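PDB 5HWK: glutathione-specific gamma-glutamylcyclotransferase from Saccharomyces cerevisiae S288c, which cleaves glutathione into 5-oxo-L-proline and the dipeptide Cys-Gly, acting on glutathione but not on other gamma-glutamyl peptides. Local coordinates for residues Ile31-Ala36 with Asp86-Val91; Thr69-Asn74 with Glu168-Pro173. All blocks are in the same frame, centred on the assembly; numbering follows the deposited sequence.

Contact 1 (Ile31-Ala36 with Asp86-Val91); sequences IIHGFA and DPDDLV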
loop_
_atom_site.group_PDB
_atom_site.type_symbol
_atom_site.label_atom_id
_atom_site.label_comp_id
_atom_site.label_asym_id
_atom_site.label_seq_id
_atom_site.Cartn_x
_atom_site.Cartn_y
_atom_site.Cartn_z
ATOM N N ILE A 31 -0.221 -1.206 -10.944
ATOM C CA ILE A 31 -0.872 0.053 -10.641
ATOM C C ILE A 31 -2.218 -0.318 -10.040
ATOM O O ILE A 31 -3.085 -0.857 -10.740
ATOM C CB ILE A 31 -1.025 0.902 -11.906
ATOM C CG1 ILE A 31 0.340 1.134 -12.584
ATOM C CG2 ILE A 31 -1.780 2.194 -11.605
ATOM C CD1 ILE A 31 0.216 1.857 -13.926
ATOM N N ILE A 32 -2.384 -0.086 -8.746
ATOM C CA ILE A 32 -3.605 -0.429 -8.027
ATOM C C ILE A 32 -4.490 0.807 -8.025
ATOM O O ILE A 32 -4.096 1.855 -7.504
ATOM C CB ILE A 32 -3.269 -0.857 -6.590
ATOM C CG1 ILE A 32 -2.224 -1.984 -6.573
ATOM C CG2 ILE A 32 -4.523 -1.265 -5.840
ATOM C CD1 ILE A 32 -1.556 -2.164 -5.194
ATOM N N HIS A 33 -5.699 0.687 -8.576
ATOM C CA HIS A 33 -6.623 1.809 -8.594
ATOM C C HIS A 33 -7.569 1.740 -7.413
ATOM O O HIS A 33 -7.859 0.659 -6.894
ATOM C CB HIS A 33 -7.430 1.783 -9.885
ATOM C CG HIS A 33 -6.628 2.160 -11.079
ATOM N ND1 HIS A 33 -6.632 3.431 -11.608
ATOM C CD2 HIS A 33 -5.784 1.432 -11.848
ATOM C CE1 HIS A 33 -5.837 3.465 -12.664
ATOM N NE2 HIS A 33 -5.307 2.266 -12.827
ATOM N N GLY A 34 -8.012 2.912 -6.953
ATOM C CA GLY A 34 -9.056 2.988 -5.964
ATOM C C GLY A 34 -8.591 3.233 -4.538
ATOM O O GLY A 34 -9.442 3.308 -3.638
ATOM N N PHE A 35 -7.276 3.344 -4.288
ATOM C CA PHE A 35 -6.717 3.507 -2.947
ATOM C C PHE A 35 -5.579 4.505 -3.030
ATOM O O PHE A 35 -4.883 4.590 -4.049
ATOM C CB PHE A 35 -6.151 2.172 -2.445
ATOM C CG PHE A 35 -7.198 1.100 -2.209
ATOM C CD1 PHE A 35 -7.614 0.240 -3.234
ATOM C CD2 PHE A 35 -7.781 0.958 -0.949
ATOM C CE1 PHE A 35 -8.580 -0.719 -2.992
ATOM C CE2 PHE A 35 -8.764 -0.012 -0.717
ATOM C CZ PHE A 35 -9.149 -0.847 -1.725
ATOM N N ALA A 36 -5.373 5.247 -1.947
ATOM C CA ALA A 36 -4.161 6.031 -1.768
ATOM C C ALA A 36 -3.343 5.394 -0.649
ATOM O O ALA A 36 -3.895 4.982 0.373
ATOM C CB ALA A 36 -4.520 7.444 -1.291
ATOM N N ASP A 86 -13.268 9.982 -9.215
ATOM C CA ASP A 86 -13.714 8.600 -9.248
ATOM C C ASP A 86 -12.601 7.738 -8.683
ATOM O O ASP A 86 -11.436 8.170 -8.654
ATOM C CB ASP A 86 -14.020 8.169 -10.687
ATOM C CG ASP A 86 -12.845 8.405 -11.611
ATOM N N PRO A 87 -12.924 6.530 -8.207
ATOM C CA PRO A 87 -11.872 5.657 -7.658
ATOM C C PRO A 87 -10.734 5.384 -8.633
ATOM O O PRO A 87 -9.582 5.248 -8.196
ATOM C CB PRO A 87 -12.621 4.372 -7.283
ATOM C CG PRO A 87 -14.059 4.733 -7.256
ATOM C CD PRO A 87 -14.260 5.909 -8.156
ATOM N N ASP A 88 -11.010 5.310 -9.940
ATOM C CA ASP A 88 -9.940 5.064 -10.892
ATOM C C ASP A 88 -8.897 6.175 -10.903
ATOM O O ASP A 88 -7.762 5.930 -11.325
ATOM C CB ASP A 88 -10.497 4.805 -12.289
ATOM C CG ASP A 88 -9.720 3.747 -13.018
ATOM O OD1 ASP A 88 -9.667 2.601 -12.504
ATOM O OD2 ASP A 88 -9.174 4.058 -14.104
ATOM N N ASP A 89 -9.252 7.384 -10.449
ATOM C CA ASP A 89 -8.279 8.476 -10.360
ATOM C C ASP A 89 -7.210 8.234 -9.302
ATOM O O ASP A 89 -6.149 8.871 -9.356
ATOM C CB ASP A 89 -8.977 9.814 -10.080
ATOM C CG ASP A 89 -9.755 10.322 -11.287
ATOM O OD1 ASP A 89 -9.544 9.785 -12.402
ATOM O OD2 ASP A 89 -10.581 11.247 -11.132
ATOM N N LEU A 90 -7.451 7.342 -8.344
ATOM C CA LEU A 90 -6.467 7.065 -7.308
ATOM C C LEU A 90 -5.598 5.916 -7.765
ATOM O O LEU A 90 -6.098 4.883 -8.208
ATOM C CB LEU A 90 -7.160 6.630 -6.031
ATOM C CG LEU A 90 -7.954 7.657 -5.269
ATOM C CD1 LEU A 90 -8.416 6.940 -4.035
ATOM C CD2 LEU A 90 -7.037 8.790 -4.920
ATOM N N VAL A 91 -4.300 6.071 -7.601
ATOM C CA VAL A 91 -3.333 5.086 -8.041
ATOM C C VAL A 91 -2.372 4.866 -6.876
ATOM O O VAL A 91 -1.849 5.840 -6.296
ATOM C CB VAL A 91 -2.557 5.641 -9.250
ATOM C CG1 VAL A 91 -1.164 5.010 -9.345
ATOM C CG2 VAL A 91 -3.369 5.499 -10.532
#
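His33 donates from ring atom ND1 to the carbonyl O of Asp88 across 2.8 Å, and the oxygen lies 1° out of the ring plane, received on a lone pair. With CG anti to the carbonyl carbon (chi1 -72°), the imidazole turns its ND1 edge to the carbonyl of the 3-10 turn 87-89, and the Asp88 carboxylate lies nearly parallel to the ring (7°) but offset from its plane. Gly34 N gives a hydrogen bond to Leu90 O at 3.0 Å; the same oxygen receives a CA-H contact from His33 CA at 3.1 Å. His33 and Val91 form an antiparallel non-hydrogen-bonded pair, where strand 91-99 starts beside strand 26-33 in the antiparallel sheet. On the face that carries them, Val91 CG1 packs on Ile31 CG2 at 3.7 Å. Gly34, with a positive phi, breaks the strand where a CB would jam against the preceding carbonyl O. Leu90 CD1 tucks in 3.7 Å from Gly34 C, with helix 62-65 beyond. Farther out, Glu129 OE1 hydrogen-bonds His33 NE2, while His127 stacks on the His33 ring and its ND1 hydrogen-bonds Asp88 OD1. An alanine in place of His33 would probably leave the Asp88 carbonyl without this donor and Glu129 without its mate.

Contact 2 (Thr69-Asn74 with Glu168-Pro173); sequences TAFLKN and EAFVGP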
loop_
_atom_site.group_PDB
_atom_site.type_symbol
_atom_site.label_atom_id
_atom_site.label_comp_id
_atom_site.label_asym_id
_atom_site.label_seq_id
_atom_site.Cartn_x
_atom_site.Cartn_y
_atom_site.Cartn_z
ATOM N N THR A 69 -13.007 16.003 4.278
ATOM C CA THR A 69 -12.358 17.060 3.514
ATOM C C THR A 69 -10.844 17.006 3.631
ATOM O O THR A 69 -10.137 17.190 2.635
ATOM C CB THR A 69 -12.866 18.425 3.968
ATOM O OG1 THR A 69 -14.282 18.488 3.761
ATOM C CG2 THR A 69 -12.207 19.526 3.147
ATOM N N ALA A 70 -10.324 16.737 4.834
ATOM C CA ALA A 70 -8.871 16.722 5.005
ATOM C C ALA A 70 -8.225 15.604 4.194
ATOM O O ALA A 70 -7.118 15.777 3.660
ATOM C CB ALA A 70 -8.492 16.545 6.472
ATOM N N PHE A 71 -8.867 14.427 4.132
ATOM C CA PHE A 71 -8.303 13.360 3.306
ATOM C C PHE A 71 -8.323 13.759 1.836
ATOM O O PHE A 71 -7.338 13.549 1.109
ATOM C CB PHE A 71 -9.066 12.036 3.452
ATOM C CG PHE A 71 -8.923 11.340 4.775
ATOM C CD1 PHE A 71 -8.171 11.863 5.803
ATOM C CD2 PHE A 71 -9.562 10.134 4.979
ATOM C CE1 PHE A 71 -8.074 11.200 7.010
ATOM C CE2 PHE A 71 -9.453 9.462 6.196
ATOM C CZ PHE A 71 -8.699 9.994 7.200
ATOM N N LEU A 72 -9.447 14.333 1.371
ATOM C CA LEU A 72 -9.581 14.668 -0.044
ATOM C C LEU A 72 -8.575 15.747 -0.449
ATOM O O LEU A 72 -7.926 15.650 -1.502
ATOM C CB LEU A 72 -11.023 15.088 -0.331
ATOM C CG LEU A 72 -11.392 15.323 -1.793
ATOM C CD1 LEU A 72 -11.022 14.158 -2.697
ATOM C CD2 LEU A 72 -12.895 15.624 -1.937
ATOM N N LYS A 73 -8.414 16.784 0.376
ATOM C CA LYS A 73 -7.423 17.793 0.040
ATOM C C LYS A 73 -6.015 17.215 0.015
ATOM O O LYS A 73 -5.202 17.579 -0.843
ATOM C CB LYS A 73 -7.507 18.948 1.013
ATOM C CG LYS A 73 -8.653 19.844 0.603
ATOM C CD LYS A 73 -8.868 20.977 1.579
ATOM C CE LYS A 73 -10.065 21.827 1.144
ATOM N NZ LYS A 73 -9.788 22.659 -0.063
ATOM N N ASN A 74 -5.725 16.273 0.909
ATOM C CA ASN A 74 -4.382 15.699 0.955
ATOM C C ASN A 74 -4.134 14.821 -0.272
ATOM O O ASN A 74 -3.057 14.859 -0.874
ATOM C CB ASN A 74 -4.229 14.897 2.233
ATOM C CG ASN A 74 -2.938 14.195 2.289
ATOM O OD1 ASN A 74 -2.756 13.173 1.619
ATOM N ND2 ASN A 74 -2.006 14.718 3.060
ATOM N N GLU A 168 -7.012 1.376 16.100
ATOM C CA GLU A 168 -6.332 2.067 17.206
ATOM C C GLU A 168 -5.027 2.726 16.780
ATOM O O GLU A 168 -4.620 3.705 17.407
ATOM C CB GLU A 168 -6.052 1.077 18.356
ATOM C CG GLU A 168 -5.213 -0.164 17.968
ATOM N N ALA A 169 -4.329 2.194 15.756
ATOM C CA ALA A 169 -3.020 2.683 15.360
ATOM C C ALA A 169 -3.111 3.723 14.242
ATOM O O ALA A 169 -2.087 4.213 13.783
ATOM C CB ALA A 169 -2.121 1.499 14.980
ATOM N N PHE A 170 -4.308 4.082 13.793
ATOM C CA PHE A 170 -4.402 5.037 12.693
ATOM C C PHE A 170 -4.105 6.424 13.220
ATOM O O PHE A 170 -4.661 6.842 14.229
ATOM C CB PHE A 170 -5.810 4.997 12.079
ATOM C CG PHE A 170 -5.961 5.757 10.792
ATOM C CD1 PHE A 170 -5.560 5.187 9.589
ATOM C CD2 PHE A 170 -6.527 7.015 10.770
ATOM C CE1 PHE A 170 -5.738 5.867 8.348
ATOM C CE2 PHE A 170 -6.711 7.715 9.553
ATOM C CZ PHE A 170 -6.322 7.139 8.347
ATOM N N VAL A 171 -3.264 7.156 12.516
ATOM C CA VAL A 171 -2.860 8.484 12.977
ATOM C C VAL A 171 -3.195 9.561 11.958
ATOM O O VAL A 171 -2.831 10.718 12.154
ATOM C CB VAL A 171 -1.366 8.552 13.369
ATOM C CG1 VAL A 171 -1.083 7.742 14.576
ATOM C CG2 VAL A 171 -0.523 7.986 12.314
ATOM N N GLY A 172 -3.854 9.206 10.852
ATOM C CA GLY A 172 -4.116 10.188 9.812
ATOM C C GLY A 172 -5.306 11.042 10.211
ATOM O O GLY A 172 -6.050 10.732 11.165
ATOM N N PRO A 173 -5.523 12.163 9.484
ATOM C CA PRO A 173 -4.615 12.698 8.477
ATOM C C PRO A 173 -3.430 13.359 9.181
ATOM O O PRO A 173 -3.520 13.825 10.322
ATOM C CB PRO A 173 -5.470 13.738 7.760
ATOM C CG PRO A 173 -6.381 14.241 8.826
ATOM C CD PRO A 173 -6.674 13.065 9.724
#
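Phe71 projects from helix 69-78 as the main bump, and Phe170 and Pro173 form the notch that receives its outer rim. Phe71 CE1 meets Pro173 CD at 3.6 Å, and Phe71 CZ meets Phe170 CE2 at 3.8 Å. The two aromatic side chains approach tip to tip, so their meeting is one of ring ends and not a face-on stack. Phe170 presents its edge to Phe71 CZ. Its CG is anti to the backbone N (chi1 -170°), which sends the ring out toward the helix. Pro173, which follows a cis peptide bond, crosses Phe71 at about a right angle: its CB and CD lie at the edge of the phenyl, close to the ring plane, and Pro173 CB is 3.8 Å from Phe71 CD1. The proline ring is itself a second bump: Pro173 CG rests on the methyl of Ala70, at 3.9 Å from Ala70 CB. No hydrogen bond spans the two segments, and the buried surface is modest at 175 Å². Trp40 of strand 35-40 backs the joint, touching Phe170 and Pro173 and meeting the Phe71 ring with planes at about 40°, so that helix 69-78, strand 35-40 and the loop between strand 154-163 and helix 176-185 come together.

From the N terminus, the chain first passes 31-36, at the junction of strands 26-33 and 35-40, and then 69-74 on helix 69-78. Contact 1 closes the loop when the chain reaches 86-91, entering strand 91-99. Contact 2 closes much later, at 168-173, after strands 119-129 and 154-163. The segments alternate, so the two closures cross instead of nesting: 69-74 lies inside the loop of contact 1, and 86-91 inside that of contact 2. Their centres are about 17 Å apart and their nearest atoms about 7 Å. Contact 1 ties the passage between the six-stranded and three-stranded sheets to the turn that leads into strand 91-99; contact 2 joins helix 69-78 to a surface loop.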